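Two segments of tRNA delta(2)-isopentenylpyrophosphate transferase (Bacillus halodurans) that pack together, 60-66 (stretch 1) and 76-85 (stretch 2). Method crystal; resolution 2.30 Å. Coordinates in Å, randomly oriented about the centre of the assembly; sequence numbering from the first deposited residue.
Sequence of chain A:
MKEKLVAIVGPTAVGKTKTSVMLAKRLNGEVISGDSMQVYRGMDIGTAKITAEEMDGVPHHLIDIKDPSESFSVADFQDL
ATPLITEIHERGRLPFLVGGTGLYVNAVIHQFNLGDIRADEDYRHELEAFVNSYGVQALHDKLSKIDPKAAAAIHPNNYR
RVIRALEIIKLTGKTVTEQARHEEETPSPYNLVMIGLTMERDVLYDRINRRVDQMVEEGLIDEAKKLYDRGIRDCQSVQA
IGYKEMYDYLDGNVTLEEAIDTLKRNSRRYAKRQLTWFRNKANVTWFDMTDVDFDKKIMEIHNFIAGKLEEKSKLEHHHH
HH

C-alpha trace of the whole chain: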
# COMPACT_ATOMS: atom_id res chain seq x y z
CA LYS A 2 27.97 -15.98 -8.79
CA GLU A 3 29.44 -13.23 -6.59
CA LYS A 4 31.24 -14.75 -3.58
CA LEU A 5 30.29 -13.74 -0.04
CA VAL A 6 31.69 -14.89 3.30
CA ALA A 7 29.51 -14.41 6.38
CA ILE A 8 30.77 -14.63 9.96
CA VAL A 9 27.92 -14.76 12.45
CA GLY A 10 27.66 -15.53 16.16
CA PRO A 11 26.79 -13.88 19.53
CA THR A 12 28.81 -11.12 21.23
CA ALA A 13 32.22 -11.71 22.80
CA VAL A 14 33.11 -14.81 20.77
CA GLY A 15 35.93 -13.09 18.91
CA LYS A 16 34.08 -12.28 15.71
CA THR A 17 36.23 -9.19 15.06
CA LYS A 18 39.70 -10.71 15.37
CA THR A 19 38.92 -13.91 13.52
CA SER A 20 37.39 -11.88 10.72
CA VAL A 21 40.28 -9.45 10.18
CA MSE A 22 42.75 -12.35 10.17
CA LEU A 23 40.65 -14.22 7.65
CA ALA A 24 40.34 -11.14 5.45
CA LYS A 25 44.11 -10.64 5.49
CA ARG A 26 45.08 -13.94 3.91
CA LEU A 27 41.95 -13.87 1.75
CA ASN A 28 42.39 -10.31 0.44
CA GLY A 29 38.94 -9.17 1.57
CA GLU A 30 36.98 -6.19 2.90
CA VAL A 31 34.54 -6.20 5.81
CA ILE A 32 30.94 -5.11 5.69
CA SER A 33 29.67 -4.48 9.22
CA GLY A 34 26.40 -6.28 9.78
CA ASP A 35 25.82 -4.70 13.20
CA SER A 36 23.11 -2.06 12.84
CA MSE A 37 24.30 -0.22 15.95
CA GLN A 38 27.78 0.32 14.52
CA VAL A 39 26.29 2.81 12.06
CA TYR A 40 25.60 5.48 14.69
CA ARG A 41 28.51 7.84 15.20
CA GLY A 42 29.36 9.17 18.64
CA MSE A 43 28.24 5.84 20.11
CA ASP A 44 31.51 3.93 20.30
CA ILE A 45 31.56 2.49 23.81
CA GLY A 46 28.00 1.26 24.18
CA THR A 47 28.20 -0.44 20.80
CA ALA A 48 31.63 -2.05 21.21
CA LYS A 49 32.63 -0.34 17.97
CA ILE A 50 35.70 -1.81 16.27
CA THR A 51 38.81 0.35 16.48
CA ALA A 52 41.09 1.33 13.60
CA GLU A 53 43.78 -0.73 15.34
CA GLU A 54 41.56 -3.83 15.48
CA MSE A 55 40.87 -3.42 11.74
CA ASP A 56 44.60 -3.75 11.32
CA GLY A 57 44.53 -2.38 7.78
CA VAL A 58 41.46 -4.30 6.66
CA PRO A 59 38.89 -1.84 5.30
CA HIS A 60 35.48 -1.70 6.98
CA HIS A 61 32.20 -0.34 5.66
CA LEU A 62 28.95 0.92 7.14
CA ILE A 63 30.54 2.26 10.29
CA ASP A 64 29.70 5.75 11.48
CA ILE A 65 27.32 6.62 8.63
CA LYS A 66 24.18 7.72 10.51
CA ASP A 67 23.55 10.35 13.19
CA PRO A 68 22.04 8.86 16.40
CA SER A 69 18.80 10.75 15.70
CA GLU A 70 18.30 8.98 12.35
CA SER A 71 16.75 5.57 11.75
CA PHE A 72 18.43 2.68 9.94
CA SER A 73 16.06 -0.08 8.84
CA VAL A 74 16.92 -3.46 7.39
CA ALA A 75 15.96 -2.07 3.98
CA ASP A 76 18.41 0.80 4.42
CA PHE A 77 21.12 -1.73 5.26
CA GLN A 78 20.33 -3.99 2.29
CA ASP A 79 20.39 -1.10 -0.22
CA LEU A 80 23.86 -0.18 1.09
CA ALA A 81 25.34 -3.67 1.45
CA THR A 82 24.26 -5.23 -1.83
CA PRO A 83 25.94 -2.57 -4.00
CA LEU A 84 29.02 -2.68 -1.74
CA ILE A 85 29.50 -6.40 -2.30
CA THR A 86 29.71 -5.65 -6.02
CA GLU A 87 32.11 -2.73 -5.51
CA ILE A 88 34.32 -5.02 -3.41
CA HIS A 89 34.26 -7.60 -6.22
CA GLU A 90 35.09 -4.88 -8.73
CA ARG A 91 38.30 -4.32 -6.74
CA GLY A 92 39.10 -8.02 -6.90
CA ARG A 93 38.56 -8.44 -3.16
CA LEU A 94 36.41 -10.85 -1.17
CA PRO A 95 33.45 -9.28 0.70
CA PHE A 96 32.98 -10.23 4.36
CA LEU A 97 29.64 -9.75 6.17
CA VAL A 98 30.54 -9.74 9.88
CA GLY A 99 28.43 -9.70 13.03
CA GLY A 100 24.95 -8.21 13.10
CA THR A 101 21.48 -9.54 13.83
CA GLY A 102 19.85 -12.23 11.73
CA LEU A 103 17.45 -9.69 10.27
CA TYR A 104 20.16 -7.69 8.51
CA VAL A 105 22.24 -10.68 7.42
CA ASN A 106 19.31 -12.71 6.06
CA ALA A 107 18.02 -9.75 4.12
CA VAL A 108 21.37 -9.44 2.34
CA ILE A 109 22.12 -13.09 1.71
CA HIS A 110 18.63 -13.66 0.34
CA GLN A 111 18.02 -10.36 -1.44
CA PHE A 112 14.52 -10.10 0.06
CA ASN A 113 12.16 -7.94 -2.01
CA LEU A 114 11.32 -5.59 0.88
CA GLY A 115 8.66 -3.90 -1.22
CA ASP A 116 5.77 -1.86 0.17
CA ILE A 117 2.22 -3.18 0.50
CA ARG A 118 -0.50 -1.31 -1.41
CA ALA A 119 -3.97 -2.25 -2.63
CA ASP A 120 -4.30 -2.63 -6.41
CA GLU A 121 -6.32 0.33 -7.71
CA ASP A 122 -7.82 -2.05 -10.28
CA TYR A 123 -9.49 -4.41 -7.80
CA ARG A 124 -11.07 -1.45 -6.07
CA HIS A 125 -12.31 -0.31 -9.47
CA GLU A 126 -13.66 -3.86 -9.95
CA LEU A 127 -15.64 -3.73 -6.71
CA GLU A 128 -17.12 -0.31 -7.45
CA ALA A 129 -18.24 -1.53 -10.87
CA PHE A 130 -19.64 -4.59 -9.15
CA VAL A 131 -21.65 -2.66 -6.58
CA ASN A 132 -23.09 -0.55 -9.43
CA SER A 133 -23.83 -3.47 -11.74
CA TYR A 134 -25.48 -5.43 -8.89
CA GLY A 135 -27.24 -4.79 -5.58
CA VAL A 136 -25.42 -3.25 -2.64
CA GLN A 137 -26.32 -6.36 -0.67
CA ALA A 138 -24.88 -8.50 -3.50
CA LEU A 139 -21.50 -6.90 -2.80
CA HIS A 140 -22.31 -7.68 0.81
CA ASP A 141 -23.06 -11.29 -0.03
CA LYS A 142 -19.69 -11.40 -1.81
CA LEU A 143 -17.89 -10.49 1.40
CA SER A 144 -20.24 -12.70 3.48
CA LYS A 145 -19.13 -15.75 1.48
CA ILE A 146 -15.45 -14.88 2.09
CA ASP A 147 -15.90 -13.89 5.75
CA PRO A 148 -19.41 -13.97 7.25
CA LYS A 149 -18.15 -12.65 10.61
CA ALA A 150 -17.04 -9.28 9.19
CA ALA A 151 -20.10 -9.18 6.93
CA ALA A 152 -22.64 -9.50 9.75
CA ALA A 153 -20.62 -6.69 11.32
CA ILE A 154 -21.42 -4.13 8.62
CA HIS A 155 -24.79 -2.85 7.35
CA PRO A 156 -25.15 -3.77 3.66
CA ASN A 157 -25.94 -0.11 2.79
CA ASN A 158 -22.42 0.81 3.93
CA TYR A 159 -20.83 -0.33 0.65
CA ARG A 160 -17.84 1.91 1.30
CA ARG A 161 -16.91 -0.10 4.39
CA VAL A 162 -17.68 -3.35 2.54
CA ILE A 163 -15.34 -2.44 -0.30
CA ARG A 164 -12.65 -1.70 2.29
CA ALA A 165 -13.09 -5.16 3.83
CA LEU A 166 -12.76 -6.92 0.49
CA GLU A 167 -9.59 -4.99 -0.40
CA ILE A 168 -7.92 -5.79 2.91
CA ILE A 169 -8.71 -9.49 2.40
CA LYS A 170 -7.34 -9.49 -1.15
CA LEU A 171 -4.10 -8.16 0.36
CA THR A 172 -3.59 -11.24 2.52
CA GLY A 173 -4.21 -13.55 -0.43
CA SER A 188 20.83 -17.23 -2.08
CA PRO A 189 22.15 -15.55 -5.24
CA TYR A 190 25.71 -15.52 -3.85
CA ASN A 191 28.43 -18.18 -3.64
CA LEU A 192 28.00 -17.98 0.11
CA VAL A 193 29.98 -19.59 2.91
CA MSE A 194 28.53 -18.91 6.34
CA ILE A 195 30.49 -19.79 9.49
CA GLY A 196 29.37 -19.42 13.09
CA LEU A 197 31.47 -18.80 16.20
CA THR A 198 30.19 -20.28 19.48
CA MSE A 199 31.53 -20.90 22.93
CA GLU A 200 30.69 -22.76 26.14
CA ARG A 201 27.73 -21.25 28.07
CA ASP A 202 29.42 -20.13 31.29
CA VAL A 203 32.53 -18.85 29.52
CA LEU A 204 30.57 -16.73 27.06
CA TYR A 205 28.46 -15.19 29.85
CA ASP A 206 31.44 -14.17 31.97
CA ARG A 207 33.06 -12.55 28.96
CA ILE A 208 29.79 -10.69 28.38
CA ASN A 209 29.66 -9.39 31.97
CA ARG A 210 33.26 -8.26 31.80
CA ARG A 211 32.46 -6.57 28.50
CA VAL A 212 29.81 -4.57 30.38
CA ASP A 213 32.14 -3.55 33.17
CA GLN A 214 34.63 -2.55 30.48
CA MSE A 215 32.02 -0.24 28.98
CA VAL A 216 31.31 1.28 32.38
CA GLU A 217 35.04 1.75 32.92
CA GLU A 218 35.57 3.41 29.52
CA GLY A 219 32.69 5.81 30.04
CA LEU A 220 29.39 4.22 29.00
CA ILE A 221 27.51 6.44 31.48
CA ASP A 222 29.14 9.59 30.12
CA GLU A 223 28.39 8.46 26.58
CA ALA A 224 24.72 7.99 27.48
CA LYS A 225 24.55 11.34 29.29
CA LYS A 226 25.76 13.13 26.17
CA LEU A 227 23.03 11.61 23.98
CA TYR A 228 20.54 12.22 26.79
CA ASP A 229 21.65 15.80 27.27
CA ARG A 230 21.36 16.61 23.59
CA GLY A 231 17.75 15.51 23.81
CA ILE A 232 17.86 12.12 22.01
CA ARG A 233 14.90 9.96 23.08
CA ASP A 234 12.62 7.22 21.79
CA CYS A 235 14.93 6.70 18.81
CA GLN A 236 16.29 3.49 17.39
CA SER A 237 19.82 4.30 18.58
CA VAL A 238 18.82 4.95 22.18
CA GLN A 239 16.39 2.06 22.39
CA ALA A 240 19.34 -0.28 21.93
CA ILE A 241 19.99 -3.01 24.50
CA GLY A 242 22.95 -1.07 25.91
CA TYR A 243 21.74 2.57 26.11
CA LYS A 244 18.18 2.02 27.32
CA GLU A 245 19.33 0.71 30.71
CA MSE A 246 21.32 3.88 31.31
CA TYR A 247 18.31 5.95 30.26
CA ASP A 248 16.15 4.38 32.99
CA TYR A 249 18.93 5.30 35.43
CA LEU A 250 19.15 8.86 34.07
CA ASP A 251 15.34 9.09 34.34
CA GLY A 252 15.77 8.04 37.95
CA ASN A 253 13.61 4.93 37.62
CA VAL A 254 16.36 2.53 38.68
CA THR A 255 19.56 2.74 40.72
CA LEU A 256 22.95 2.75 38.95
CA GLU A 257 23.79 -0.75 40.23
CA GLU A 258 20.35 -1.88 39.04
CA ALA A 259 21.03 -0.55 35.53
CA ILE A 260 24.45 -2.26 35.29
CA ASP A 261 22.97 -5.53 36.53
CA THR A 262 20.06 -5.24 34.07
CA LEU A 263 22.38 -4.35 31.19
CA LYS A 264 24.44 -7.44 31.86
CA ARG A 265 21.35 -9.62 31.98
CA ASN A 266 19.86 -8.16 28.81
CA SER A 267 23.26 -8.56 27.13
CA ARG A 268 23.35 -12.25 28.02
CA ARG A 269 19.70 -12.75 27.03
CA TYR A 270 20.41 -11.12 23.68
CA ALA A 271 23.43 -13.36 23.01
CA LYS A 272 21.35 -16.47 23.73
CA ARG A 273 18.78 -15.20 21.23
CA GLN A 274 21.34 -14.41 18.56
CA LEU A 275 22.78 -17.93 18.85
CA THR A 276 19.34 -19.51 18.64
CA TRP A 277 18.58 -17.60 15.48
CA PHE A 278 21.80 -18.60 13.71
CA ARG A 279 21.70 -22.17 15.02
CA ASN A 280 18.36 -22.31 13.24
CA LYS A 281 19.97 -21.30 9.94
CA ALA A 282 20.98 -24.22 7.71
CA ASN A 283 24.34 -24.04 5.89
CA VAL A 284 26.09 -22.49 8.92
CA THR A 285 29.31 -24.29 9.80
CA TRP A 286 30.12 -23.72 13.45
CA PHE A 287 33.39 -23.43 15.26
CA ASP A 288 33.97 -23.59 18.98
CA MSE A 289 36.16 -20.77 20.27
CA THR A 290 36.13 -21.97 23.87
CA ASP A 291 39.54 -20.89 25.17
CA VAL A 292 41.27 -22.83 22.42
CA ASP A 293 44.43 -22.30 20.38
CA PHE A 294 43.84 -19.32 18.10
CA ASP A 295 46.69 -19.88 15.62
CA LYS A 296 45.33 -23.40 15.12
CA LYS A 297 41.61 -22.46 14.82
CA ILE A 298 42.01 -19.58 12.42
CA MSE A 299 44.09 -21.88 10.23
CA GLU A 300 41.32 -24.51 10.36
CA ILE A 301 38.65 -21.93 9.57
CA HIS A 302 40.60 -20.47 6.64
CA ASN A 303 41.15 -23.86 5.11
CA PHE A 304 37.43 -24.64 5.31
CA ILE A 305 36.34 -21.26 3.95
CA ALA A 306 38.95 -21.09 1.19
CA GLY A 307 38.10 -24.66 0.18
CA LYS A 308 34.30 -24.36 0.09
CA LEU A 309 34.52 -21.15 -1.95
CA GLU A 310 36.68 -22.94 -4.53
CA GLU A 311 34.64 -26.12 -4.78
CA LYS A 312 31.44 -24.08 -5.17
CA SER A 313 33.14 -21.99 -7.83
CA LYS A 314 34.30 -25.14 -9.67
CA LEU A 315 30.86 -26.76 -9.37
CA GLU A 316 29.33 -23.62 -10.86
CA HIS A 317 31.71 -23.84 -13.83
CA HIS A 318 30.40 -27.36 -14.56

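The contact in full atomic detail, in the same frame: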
# COMPACT_ATOMS: atom_id res chain seq x y z
N HIS A 60 36.81 -1.41 6.49
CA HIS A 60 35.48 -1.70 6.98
C HIS A 60 34.44 -0.69 6.50
O HIS A 60 34.70 0.51 6.47
CB HIS A 60 35.48 -1.78 8.51
CG HIS A 60 36.25 -2.95 9.05
ND1 HIS A 60 35.80 -3.70 10.11
CD2 HIS A 60 37.43 -3.49 8.68
CE1 HIS A 60 36.67 -4.65 10.37
NE2 HIS A 60 37.68 -4.55 9.51
N HIS A 61 33.27 -1.20 6.15
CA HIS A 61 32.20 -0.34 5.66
C HIS A 61 30.96 -0.33 6.54
O HIS A 61 30.70 -1.27 7.28
CB HIS A 61 31.79 -0.76 4.25
CG HIS A 61 32.93 -0.92 3.30
ND1 HIS A 61 33.81 -1.97 3.36
CD2 HIS A 61 33.35 -0.13 2.28
CE1 HIS A 61 34.72 -1.83 2.42
NE2 HIS A 61 34.47 -0.72 1.75
N LEU A 62 30.19 0.75 6.41
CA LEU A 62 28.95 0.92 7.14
C LEU A 62 29.14 1.22 8.62
O LEU A 62 28.33 0.84 9.46
CB LEU A 62 28.07 -0.31 6.94
CG LEU A 62 27.13 -0.28 5.72
CD1 LEU A 62 27.73 0.49 4.54
CD2 LEU A 62 26.82 -1.70 5.34
N ILE A 63 30.25 1.88 8.92
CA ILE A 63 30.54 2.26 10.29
C ILE A 63 30.51 3.78 10.35
O ILE A 63 31.14 4.46 9.53
CB ILE A 63 31.93 1.80 10.73
CG1 ILE A 63 32.06 0.30 10.54
CG2 ILE A 63 32.14 2.16 12.18
CD1 ILE A 63 31.22 -0.52 11.47
N ASP A 64 29.77 4.32 11.32
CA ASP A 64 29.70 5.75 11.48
C ASP A 64 29.14 6.45 10.25
O ASP A 64 29.75 7.37 9.72
CB ASP A 64 31.10 6.28 11.81
CG ASP A 64 31.55 5.87 13.19
OD1 ASP A 64 32.76 5.88 13.47
OD2 ASP A 64 30.68 5.56 14.01
N ILE A 65 27.96 6.03 9.80
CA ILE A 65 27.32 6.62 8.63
C ILE A 65 25.96 7.27 8.91
O ILE A 65 25.36 7.87 8.01
CB ILE A 65 27.09 5.56 7.55
CG1 ILE A 65 26.26 4.42 8.14
CG2 ILE A 65 28.42 5.04 7.02
CD1 ILE A 65 25.73 3.45 7.12
N LYS A 66 25.48 7.15 10.14
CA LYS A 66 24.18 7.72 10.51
C LYS A 66 24.19 8.40 11.87
O LYS A 66 24.71 7.85 12.84
CB LYS A 66 23.12 6.62 10.52
CG LYS A 66 22.63 6.19 9.15
CD LYS A 66 21.56 7.14 8.65
CE LYS A 66 21.00 6.68 7.33
NZ LYS A 66 19.89 7.57 6.92
N ASP A 76 17.33 -0.16 4.61
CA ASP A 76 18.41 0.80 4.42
C ASP A 76 19.72 0.02 4.34
O ASP A 76 20.55 0.27 3.48
CB ASP A 76 18.51 1.81 5.58
CG ASP A 76 17.27 2.69 5.73
OD1 ASP A 76 16.78 3.26 4.73
OD2 ASP A 76 16.78 2.82 6.89
N PHE A 77 19.90 -0.94 5.25
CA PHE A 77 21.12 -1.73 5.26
C PHE A 77 21.33 -2.51 3.96
O PHE A 77 22.41 -2.47 3.38
CB PHE A 77 21.12 -2.71 6.44
CG PHE A 77 22.27 -3.68 6.42
CD1 PHE A 77 22.04 -5.03 6.23
CD2 PHE A 77 23.57 -3.23 6.55
CE1 PHE A 77 23.10 -5.93 6.16
CE2 PHE A 77 24.64 -4.12 6.48
CZ PHE A 77 24.40 -5.48 6.29
N GLN A 78 20.28 -3.19 3.51
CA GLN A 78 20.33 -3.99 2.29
C GLN A 78 20.68 -3.15 1.05
O GLN A 78 21.47 -3.59 0.21
CB GLN A 78 18.99 -4.70 2.09
CG GLN A 78 18.89 -5.57 0.84
CD GLN A 78 17.51 -6.20 0.68
OE1 GLN A 78 17.14 -7.12 1.40
NE2 GLN A 78 16.73 -5.69 -0.28
N ASP A 79 20.10 -1.96 0.92
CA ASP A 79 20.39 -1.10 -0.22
C ASP A 79 21.85 -0.61 -0.19
O ASP A 79 22.40 -0.22 -1.23
CB ASP A 79 19.45 0.12 -0.27
CG ASP A 79 17.99 -0.25 -0.44
OD1 ASP A 79 17.70 -1.35 -0.97
OD2 ASP A 79 17.12 0.56 -0.04
N LEU A 80 22.47 -0.61 0.99
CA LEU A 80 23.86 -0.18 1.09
C LEU A 80 24.84 -1.35 0.98
O LEU A 80 25.93 -1.20 0.43
CB LEU A 80 24.10 0.56 2.41
CG LEU A 80 23.50 1.97 2.54
CD1 LEU A 80 23.65 2.43 3.97
CD2 LEU A 80 24.20 2.93 1.59
N ALA A 81 24.46 -2.51 1.50
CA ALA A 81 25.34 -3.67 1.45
C ALA A 81 25.43 -4.33 0.08
O ALA A 81 26.53 -4.61 -0.41
CB ALA A 81 24.91 -4.70 2.47
N THR A 82 24.28 -4.57 -0.53
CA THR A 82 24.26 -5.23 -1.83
C THR A 82 25.20 -4.55 -2.82
O THR A 82 26.09 -5.18 -3.37
CB THR A 82 22.81 -5.30 -2.38
OG1 THR A 82 21.98 -5.96 -1.41
CG2 THR A 82 22.77 -6.10 -3.67
N PRO A 83 25.04 -3.23 -3.05
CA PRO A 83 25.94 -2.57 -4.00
C PRO A 83 27.41 -2.66 -3.58
O PRO A 83 28.31 -2.78 -4.41
CB PRO A 83 25.43 -1.13 -4.01
CG PRO A 83 23.97 -1.28 -3.66
CD PRO A 83 24.02 -2.30 -2.55
N LEU A 84 27.65 -2.61 -2.27
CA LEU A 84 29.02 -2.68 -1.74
C LEU A 84 29.69 -4.00 -2.06
O LEU A 84 30.88 -4.04 -2.36
CB LEU A 84 29.03 -2.43 -0.23
CG LEU A 84 29.81 -1.19 0.22
CD1 LEU A 84 29.60 -0.97 1.70
CD2 LEU A 84 31.28 -1.36 -0.09
N ILE A 85 28.93 -5.09 -1.99
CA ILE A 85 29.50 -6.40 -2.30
C ILE A 85 30.03 -6.41 -3.72
O ILE A 85 31.07 -7.01 -4.01
CB ILE A 85 28.44 -7.49 -2.12
CG1 ILE A 85 28.22 -7.73 -0.62
CG2 ILE A 85 28.85 -8.75 -2.84
CD1 ILE A 85 27.04 -8.63 -0.32

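What holds the two stretches together? Apolar side chains do, since no hydrogen bond passes between them. L62 sits at the centre of the contact and gives up more area to the other stretch than any other residue, 84 Å² of a total of 306 Å² summed over both sides. Its side chain reaches three residues spaced along one side of the helix: CD2 of L62 lies 3.5 Å from CE2 of F77, while CD1 of L62 lies 4.2 Å from CB of L80 and 3.7 Å from CD1 of L84. The two methyls therefore divide the work, CD2 meeting the aromatic ring and CD1 resting against the two leucines. Farther along the loop, I65 adds a smaller contact of the same kind, with its CD1 3.9 Å from CD1 of L80. L80 is thus touched by both L62 and I65.

Where does an aromatic ring take part? The clearest case is H61, whose ring receives L84 over one face. CD2 of L84 stands 3.8 Å from the centroid of the H61 ring, 27° off the ring normal, which is the geometry of a CH-pi contact: a methyl group set against the pi cloud. The other methyl of L84 stays close to the same residue, for CD1 of L84 is 3.4 Å from CB of H61. One leucine thus packs on both the ring and the root of the histidine side chain, and through CD1 it also meets L62. The imidazole is not left without polar company, because its ND1 is hydrogen-bonded elsewhere in the structure. F77 makes a different use of its ring. Its CA-to-CB bond points sideways to the loop, yet with chi1 at 173° (t) the end of the side chain comes nearer and brings CE2 to L62; the approach of CD2 of L62 to this ring is oblique.

How does the backbone present these side chains? F77, L80 and L84 are separated by three and four positions, so the turn of the helix brings them to the same side, and the CA-to-CB bonds of L80 and L84 point toward the loop. The bond from A81 N to F77 O, at 2.8 Å, and that from I85 N to A81 O, at 2.9 Å, help to keep this part of the chain helical. The helix is kinked at P83, whose ring nitrogen carries no hydrogen to bond to the turn before; P83 itself makes no contact with the loop. On the other side, H61 ends a short strand and L62 begins the loop with positive phi, 73°. Both direct their CA-to-CB bonds toward the helix, whereas I63 and D64 are out of reach before I65 returns to it.

What do the charged residues contribute? They make no close contact across the interface. The CA-to-CB bonds of K66 and D76 both point toward the other stretch, but NZ of K66 stays 5.7 Å from OD2 of D76, so no salt bridge joins them, and K66 NZ and D76 OD2 are hydrogen-bonded elsewhere in the structure.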